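Local structure of cysteine protease S273R (African swine fever virus pig/Kenya/KEN-50/1950, 6LJ9) at residues I120-K134 / R199-I211. The protein is a SUMO-1-type cysteine protease that probably cleaves the viral pp220 and pp62 polyprotein precursors into core-shell proteins and dampens host innate immunity. Residues are numbered along the deposited sequence; the frame is centred on the assembly and turned at random.
Sequences IHYKFNQVDMVKVYK and RWMERVKQQLLKI
Ile120 lays CD1 3.6 Å from Trp200 NE1, a ring nitrogen that this contact buries without a hydrogen-bond partner. Beside it, the edge of the His121 imidazole meets the Trp200 side chain near its root, NE2 lying 3.4 Å from CB. Gln126 stretches across to Arg203, whose NH1 donates to OE1 (3.0 Å). The oxygen lies close to the guanidinium plane, but the donor stands above the amide plane, 43° out of it. Asp128 N-caps helix 129-134 by accepting from Val130 N. At the same turn Gln207 OE1 accepts from Met129 N (3.3 Å, N-H...O 154°), tying the opening of this helix to the other one. The Met129 side chain, a selenomethionine, is a knob among Trp200, Val204, Gln207 and Leu208; CG, placed by chi1, packs on Val204 CG1 (3.7 Å), and bends at chi2 and chi3 turn CE to Trp200 CZ2 (3.9 Å). Val130 CG2 presses on Gln207 O, and Tyr133 CD2 meets Ile211 CD1 (3.9 Å). The axes of 129-134 and 199-208 approach to 9.6 Å and cross at -53°. Helix 195-208 packs on the central mixed sheet of the Ulp1-type catalytic domain, Val204 and Leu208 touching strand 181-186, and segment 120-134 runs alongside it, the Tyr133 ring also meeting Trp181 of that strand.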
loop_
_atom_site.group_PDB
_atom_site.type_symbol
_atom_site.label_atom_id
_atom_site.label_comp_id
_atom_site.label_asym_id
_atom_site.label_seq_id
_atom_site.Cartn_x
_atom_site.Cartn_y
_atom_site.Cartn_z
ATOM N N ILE B 120 10.929 27.479 -2.206
ATOM C CA ILE B 120 11.207 26.240 -1.490
ATOM C C ILE B 120 12.706 25.988 -1.385
ATOM O O ILE B 120 13.159 25.301 -0.461
ATOM C CB ILE B 120 10.477 25.063 -2.174
ATOM C CG1 ILE B 120 10.572 23.791 -1.330
ATOM C CG2 ILE B 120 11.026 24.825 -3.574
ATOM C CD1 ILE B 120 9.822 22.617 -1.920
ATOM N N HIS B 121 13.495 26.546 -2.304
ATOM C CA HIS B 121 14.942 26.397 -2.239
ATOM C C HIS B 121 15.563 27.237 -1.133
ATOM O O HIS B 121 16.673 26.929 -0.683
ATOM C CB HIS B 121 15.570 26.771 -3.581
ATOM C CG HIS B 121 15.011 26.014 -4.744
ATOM N ND1 HIS B 121 14.553 26.637 -5.884
ATOM C CD2 HIS B 121 14.838 24.685 -4.945
ATOM C CE1 HIS B 121 14.121 25.726 -6.738
ATOM N NE2 HIS B 121 14.283 24.534 -6.193
ATOM N N TYR B 122 14.874 28.283 -0.682
ATOM C CA TYR B 122 15.381 29.165 0.358
ATOM C C TYR B 122 14.576 29.083 1.646
ATOM O O TYR B 122 14.850 29.841 2.581
ATOM C CB TYR B 122 15.413 30.608 -0.151
ATOM C CG TYR B 122 15.837 30.710 -1.599
ATOM C CD1 TYR B 122 17.165 30.547 -1.966
ATOM C CD2 TYR B 122 14.905 30.955 -2.599
ATOM C CE1 TYR B 122 17.556 30.633 -3.286
ATOM C CE2 TYR B 122 15.287 31.043 -3.922
ATOM C CZ TYR B 122 16.613 30.881 -4.260
ATOM O OH TYR B 122 17.000 30.968 -5.577
ATOM N N LYS B 123 13.593 28.191 1.720
ATOM C CA LYS B 123 12.845 28.013 2.952
ATOM C C LYS B 123 13.726 27.375 4.019
ATOM O O LYS B 123 14.615 26.571 3.726
ATOM C CB LYS B 123 11.597 27.165 2.705
ATOM C CG LYS B 123 10.437 27.970 2.142
ATOM C CD LYS B 123 9.326 27.094 1.597
ATOM C CE LYS B 123 8.229 27.955 0.989
ATOM N NZ LYS B 123 7.218 27.152 0.258
ATOM N N PHE B 124 13.469 27.755 5.272
ATOM C CA PHE B 124 14.344 27.364 6.372
ATOM C C PHE B 124 14.420 25.848 6.512
ATOM O O PHE B 124 15.512 25.269 6.531
ATOM C CB PHE B 124 13.855 28.006 7.669
ATOM C CG PHE B 124 14.664 27.630 8.868
ATOM C CD1 PHE B 124 15.940 28.136 9.040
ATOM C CD2 PHE B 124 14.151 26.773 9.825
ATOM C CE1 PHE B 124 16.691 27.795 10.141
ATOM C CE2 PHE B 124 14.897 26.429 10.929
ATOM C CZ PHE B 124 16.169 26.943 11.085
ATOM N N ASN B 125 13.270 25.191 6.616
ATOM C CA ASN B 125 13.197 23.738 6.686
ATOM C C ASN B 125 12.643 23.211 5.368
ATOM O O ASN B 125 11.539 23.588 4.960
ATOM C CB ASN B 125 12.328 23.286 7.860
ATOM C CG ASN B 125 11.088 24.142 8.031
ATOM O OD1 ASN B 125 10.985 24.917 8.982
ATOM N ND2 ASN B 125 10.143 24.009 7.110
ATOM N N GLN B 126 13.409 22.352 4.710
ATOM C CA GLN B 126 13.031 21.761 3.437
ATOM C C GLN B 126 12.752 20.275 3.614
ATOM O O GLN B 126 13.080 19.670 4.638
ATOM C CB GLN B 126 14.130 21.971 2.392
ATOM C CG GLN B 126 14.442 23.421 2.095
ATOM C CD GLN B 126 15.677 23.572 1.236
ATOM O OE1 GLN B 126 16.511 22.670 1.163
ATOM N NE2 GLN B 126 15.801 24.715 0.577
ATOM N N VAL B 127 12.143 19.690 2.593
ATOM C CA VAL B 127 11.888 18.257 2.588
ATOM C C VAL B 127 13.124 17.539 2.063
ATOM O O VAL B 127 13.809 18.023 1.153
ATOM C CB VAL B 127 10.634 17.929 1.754
ATOM C CG1 VAL B 127 10.896 18.103 0.259
ATOM C CG2 VAL B 127 10.135 16.531 2.063
ATOM N N ASP B 128 13.438 16.396 2.664
ATOM C CA ASP B 128 14.551 15.554 2.240
ATOM C C ASP B 128 13.960 14.231 1.774
ATOM O O ASP B 128 13.446 13.456 2.588
ATOM C CB ASP B 128 15.554 15.356 3.377
ATOM C CG ASP B 128 16.869 14.751 2.909
ATOM O OD1 ASP B 128 16.865 13.987 1.922
ATOM O OD2 ASP B 128 17.912 15.039 3.536
HETATM N N MSE B 129 14.028 13.979 0.470
HETATM C CA MSE B 129 13.370 12.822 -0.132
HETATM C C MSE B 129 13.904 11.505 0.423
HETATM O O MSE B 129 13.181 10.511 0.480
HETATM C CB MSE B 129 13.526 12.852 -1.654
HETATM C CG MSE B 129 12.394 12.164 -2.400
HETATM SE SE MSE B 129 10.649 12.900 -1.930
HETATM C CE MSE B 129 10.968 14.764 -2.409
ATOM N N VAL B 130 15.174 11.503 0.833
ATOM C CA VAL B 130 15.735 10.325 1.489
ATOM C C VAL B 130 15.099 10.128 2.859
ATOM O O VAL B 130 14.728 9.008 3.232
ATOM C CB VAL B 130 17.266 10.442 1.589
ATOM C CG1 VAL B 130 17.835 9.279 2.389
ATOM C CG2 VAL B 130 17.880 10.487 0.203
ATOM N N LYS B 131 14.964 11.209 3.631
ATOM C CA LYS B 131 14.285 11.108 4.919
ATOM C C LYS B 131 12.809 10.771 4.739
ATOM O O LYS B 131 12.205 10.138 5.613
ATOM C CB LYS B 131 14.447 12.408 5.710
ATOM C CG LYS B 131 15.891 12.823 5.964
ATOM C CD LYS B 131 15.966 14.172 6.667
ATOM C CE LYS B 131 15.875 14.037 8.177
ATOM N NZ LYS B 131 17.162 13.560 8.754
ATOM N N VAL B 132 12.216 11.181 3.616
ATOM C CA VAL B 132 10.847 10.775 3.302
ATOM C C VAL B 132 10.780 9.267 3.108
ATOM O O VAL B 132 9.885 8.591 3.629
ATOM C CB VAL B 132 10.334 11.525 2.059
ATOM C CG1 VAL B 132 9.011 10.940 1.588
ATOM C CG2 VAL B 132 10.182 13.000 2.360
ATOM N N TYR B 133 11.737 8.716 2.357
ATOM C CA TYR B 133 11.755 7.280 2.110
ATOM C C TYR B 133 12.030 6.501 3.391
ATOM O O TYR B 133 11.459 5.425 3.605
ATOM C CB TYR B 133 12.798 6.953 1.042
ATOM C CG TYR B 133 12.769 5.522 0.562
ATOM C CD1 TYR B 133 11.955 5.141 -0.498
ATOM C CD2 TYR B 133 13.561 4.551 1.162
ATOM C CE1 TYR B 133 11.928 3.834 -0.942
ATOM C CE2 TYR B 133 13.539 3.244 0.726
ATOM C CZ TYR B 133 12.723 2.889 -0.325
ATOM O OH TYR B 133 12.706 1.583 -0.756
ATOM N N LYS B 134 12.896 7.029 4.255
ATOM C CA LYS B 134 13.255 6.350 5.493
ATOM C C LYS B 134 12.217 6.523 6.594
ATOM O O LYS B 134 12.308 5.840 7.620
ATOM C CB LYS B 134 14.613 6.851 5.990
ATOM C CG LYS B 134 15.801 6.309 5.214
ATOM C CD LYS B 134 17.108 6.826 5.793
ATOM C CE LYS B 134 18.242 5.839 5.573
ATOM N NZ LYS B 134 18.431 5.516 4.133
ATOM N N ARG B 199 15.592 22.857 -11.026
ATOM C CA ARG B 199 16.601 22.751 -9.973
ATOM C C ARG B 199 16.125 21.849 -8.842
ATOM O O ARG B 199 16.902 21.054 -8.299
ATOM C CB ARG B 199 16.952 24.134 -9.428
ATOM C CG ARG B 199 17.319 25.161 -10.482
ATOM C CD ARG B 199 17.409 26.539 -9.857
ATOM N NE ARG B 199 17.082 27.594 -10.809
ATOM C CZ ARG B 199 16.718 28.823 -10.461
ATOM N NH1 ARG B 199 16.630 29.151 -9.179
ATOM N NH2 ARG B 199 16.436 29.723 -11.393
ATOM N N TRP B 200 14.846 21.960 -8.473
ATOM C CA TRP B 200 14.302 21.121 -7.411
ATOM C C TRP B 200 14.300 19.650 -7.814
ATOM O O TRP B 200 14.672 18.783 -7.014
ATOM C CB TRP B 200 12.890 21.581 -7.048
ATOM C CG TRP B 200 12.294 20.828 -5.897
ATOM C CD1 TRP B 200 12.363 21.164 -4.576
ATOM C CD2 TRP B 200 11.539 19.613 -5.963
ATOM N NE1 TRP B 200 11.697 20.233 -3.815
ATOM C CE2 TRP B 200 11.183 19.270 -4.643
ATOM C CE3 TRP B 200 11.130 18.780 -7.010
ATOM C CZ2 TRP B 200 10.437 18.132 -4.343
ATOM C CZ3 TRP B 200 10.390 17.650 -6.709
ATOM C CH2 TRP B 200 10.051 17.337 -5.386
HETATM N N MSE B 201 13.886 19.349 -9.041
HETATM C CA MSE B 201 13.885 17.976 -9.538
HETATM C C MSE B 201 15.302 17.410 -9.591
HETATM O O MSE B 201 15.525 16.241 -9.282
HETATM C CB MSE B 201 13.240 17.906 -10.924
HETATM C CG MSE B 201 11.788 18.353 -10.955
HETATM SE SE MSE B 201 11.037 18.380 -12.754
HETATM C CE MSE B 201 11.076 16.468 -13.120
ATOM N N GLU B 202 16.257 18.255 -9.985
ATOM C CA GLU B 202 17.651 17.826 -10.020
ATOM C C GLU B 202 18.190 17.578 -8.616
ATOM O O GLU B 202 18.933 16.615 -8.391
ATOM C CB GLU B 202 18.500 18.869 -10.748
ATOM C CG GLU B 202 18.279 18.926 -12.250
ATOM C CD GLU B 202 18.580 17.608 -12.934
ATOM O OE1 GLU B 202 17.682 17.073 -13.618
ATOM O OE2 GLU B 202 19.711 17.103 -12.781
ATOM N N ARG B 203 17.827 18.434 -7.657
ATOM C CA ARG B 203 18.303 18.258 -6.289
ATOM C C ARG B 203 17.758 16.972 -5.677
ATOM O O ARG B 203 18.475 16.264 -4.961
ATOM C CB ARG B 203 17.916 19.472 -5.440
ATOM C CG ARG B 203 18.602 19.545 -4.077
ATOM C CD ARG B 203 17.769 18.897 -2.972
ATOM N NE ARG B 203 16.501 19.593 -2.760
ATOM C CZ ARG B 203 16.328 20.589 -1.898
ATOM N NH1 ARG B 203 17.342 21.010 -1.152
ATOM N NH2 ARG B 203 15.139 21.164 -1.772
ATOM N N VAL B 204 16.488 16.657 -5.946
ATOM C CA VAL B 204 15.904 15.421 -5.431
ATOM C C VAL B 204 16.562 14.206 -6.072
ATOM O O VAL B 204 16.728 13.165 -5.423
ATOM C CB VAL B 204 14.378 15.426 -5.650
ATOM C CG1 VAL B 204 13.763 14.107 -5.212
ATOM C CG2 VAL B 204 13.738 16.583 -4.896
ATOM N N LYS B 205 16.959 14.314 -7.343
ATOM C CA LYS B 205 17.600 13.191 -8.020
ATOM C C LYS B 205 18.936 12.839 -7.376
ATOM O O LYS B 205 19.246 11.657 -7.188
ATOM C CB LYS B 205 17.784 13.508 -9.503
ATOM C CG LYS B 205 18.526 12.435 -10.283
ATOM C CD LYS B 205 18.667 12.814 -11.748
ATOM C CE LYS B 205 19.513 11.802 -12.501
ATOM N NZ LYS B 205 19.650 12.161 -13.940
ATOM N N GLN B 206 19.740 13.849 -7.032
ATOM C CA GLN B 206 21.019 13.579 -6.380
ATOM C C GLN B 206 20.817 12.947 -5.010
ATOM O O GLN B 206 21.586 12.066 -4.603
ATOM C CB GLN B 206 21.836 14.864 -6.261
ATOM C CG GLN B 206 22.450 15.321 -7.567
ATOM C CD GLN B 206 23.400 14.296 -8.152
ATOM O OE1 GLN B 206 24.208 13.703 -7.437
ATOM N NE2 GLN B 206 23.302 14.076 -9.458
ATOM N N GLN B 207 19.792 13.389 -4.279
ATOM C CA GLN B 207 19.484 12.780 -2.989
ATOM C C GLN B 207 19.097 11.316 -3.157
ATOM O O GLN B 207 19.620 10.439 -2.461
ATOM C CB GLN B 207 18.365 13.557 -2.294
ATOM C CG GLN B 207 18.760 14.949 -1.834
ATOM C CD GLN B 207 17.640 15.657 -1.095
ATOM O OE1 GLN B 207 16.464 15.329 -1.263
ATOM N NE2 GLN B 207 18.001 16.630 -0.268
ATOM N N LEU B 208 18.186 11.033 -4.091
ATOM C CA LEU B 208 17.719 9.664 -4.278
ATOM C C LEU B 208 18.801 8.769 -4.869
ATOM O O LEU B 208 18.773 7.550 -4.662
ATOM C CB LEU B 208 16.472 9.652 -5.161
ATOM C CG LEU B 208 15.228 10.270 -4.521
ATOM C CD1 LEU B 208 14.044 10.206 -5.469
ATOM C CD2 LEU B 208 14.909 9.574 -3.206
ATOM N N LEU B 209 19.759 9.344 -5.599
ATOM C CA LEU B 209 20.875 8.558 -6.115
ATOM C C LEU B 209 21.794 8.047 -5.014
ATOM O O LEU B 209 22.677 7.231 -5.301
ATOM C CB LEU B 209 21.682 9.382 -7.119
ATOM C CG LEU B 209 21.161 9.411 -8.557
ATOM C CD1 LEU B 209 21.995 10.353 -9.410
ATOM C CD2 LEU B 209 21.155 8.010 -9.150
ATOM N N LYS B 210 21.615 8.510 -3.774
ATOM C CA LYS B 210 22.396 8.009 -2.649
ATOM C C LYS B 210 21.837 6.709 -2.081
ATOM O O LYS B 210 22.579 5.967 -1.428
ATOM C CB LYS B 210 22.467 9.069 -1.541
ATOM C CG LYS B 210 23.141 10.379 -1.949
ATOM C CD LYS B 210 23.206 11.342 -0.774
ATOM C CE LYS B 210 21.802 11.727 -0.308
ATOM N NZ LYS B 210 21.791 12.416 1.004
ATOM N N ILE B 211 20.558 6.415 -2.313
ATOM C CA ILE B 211 19.930 5.198 -1.812
ATOM C C ILE B 211 19.371 4.324 -2.923
ATOM O O ILE B 211 18.846 3.244 -2.636
ATOM C CB ILE B 211 18.825 5.515 -0.782
ATOM C CG1 ILE B 211 17.674 6.266 -1.451
ATOM C CG2 ILE B 211 19.386 6.329 0.374
ATOM C CD1 ILE B 211 16.507 6.522 -0.526
#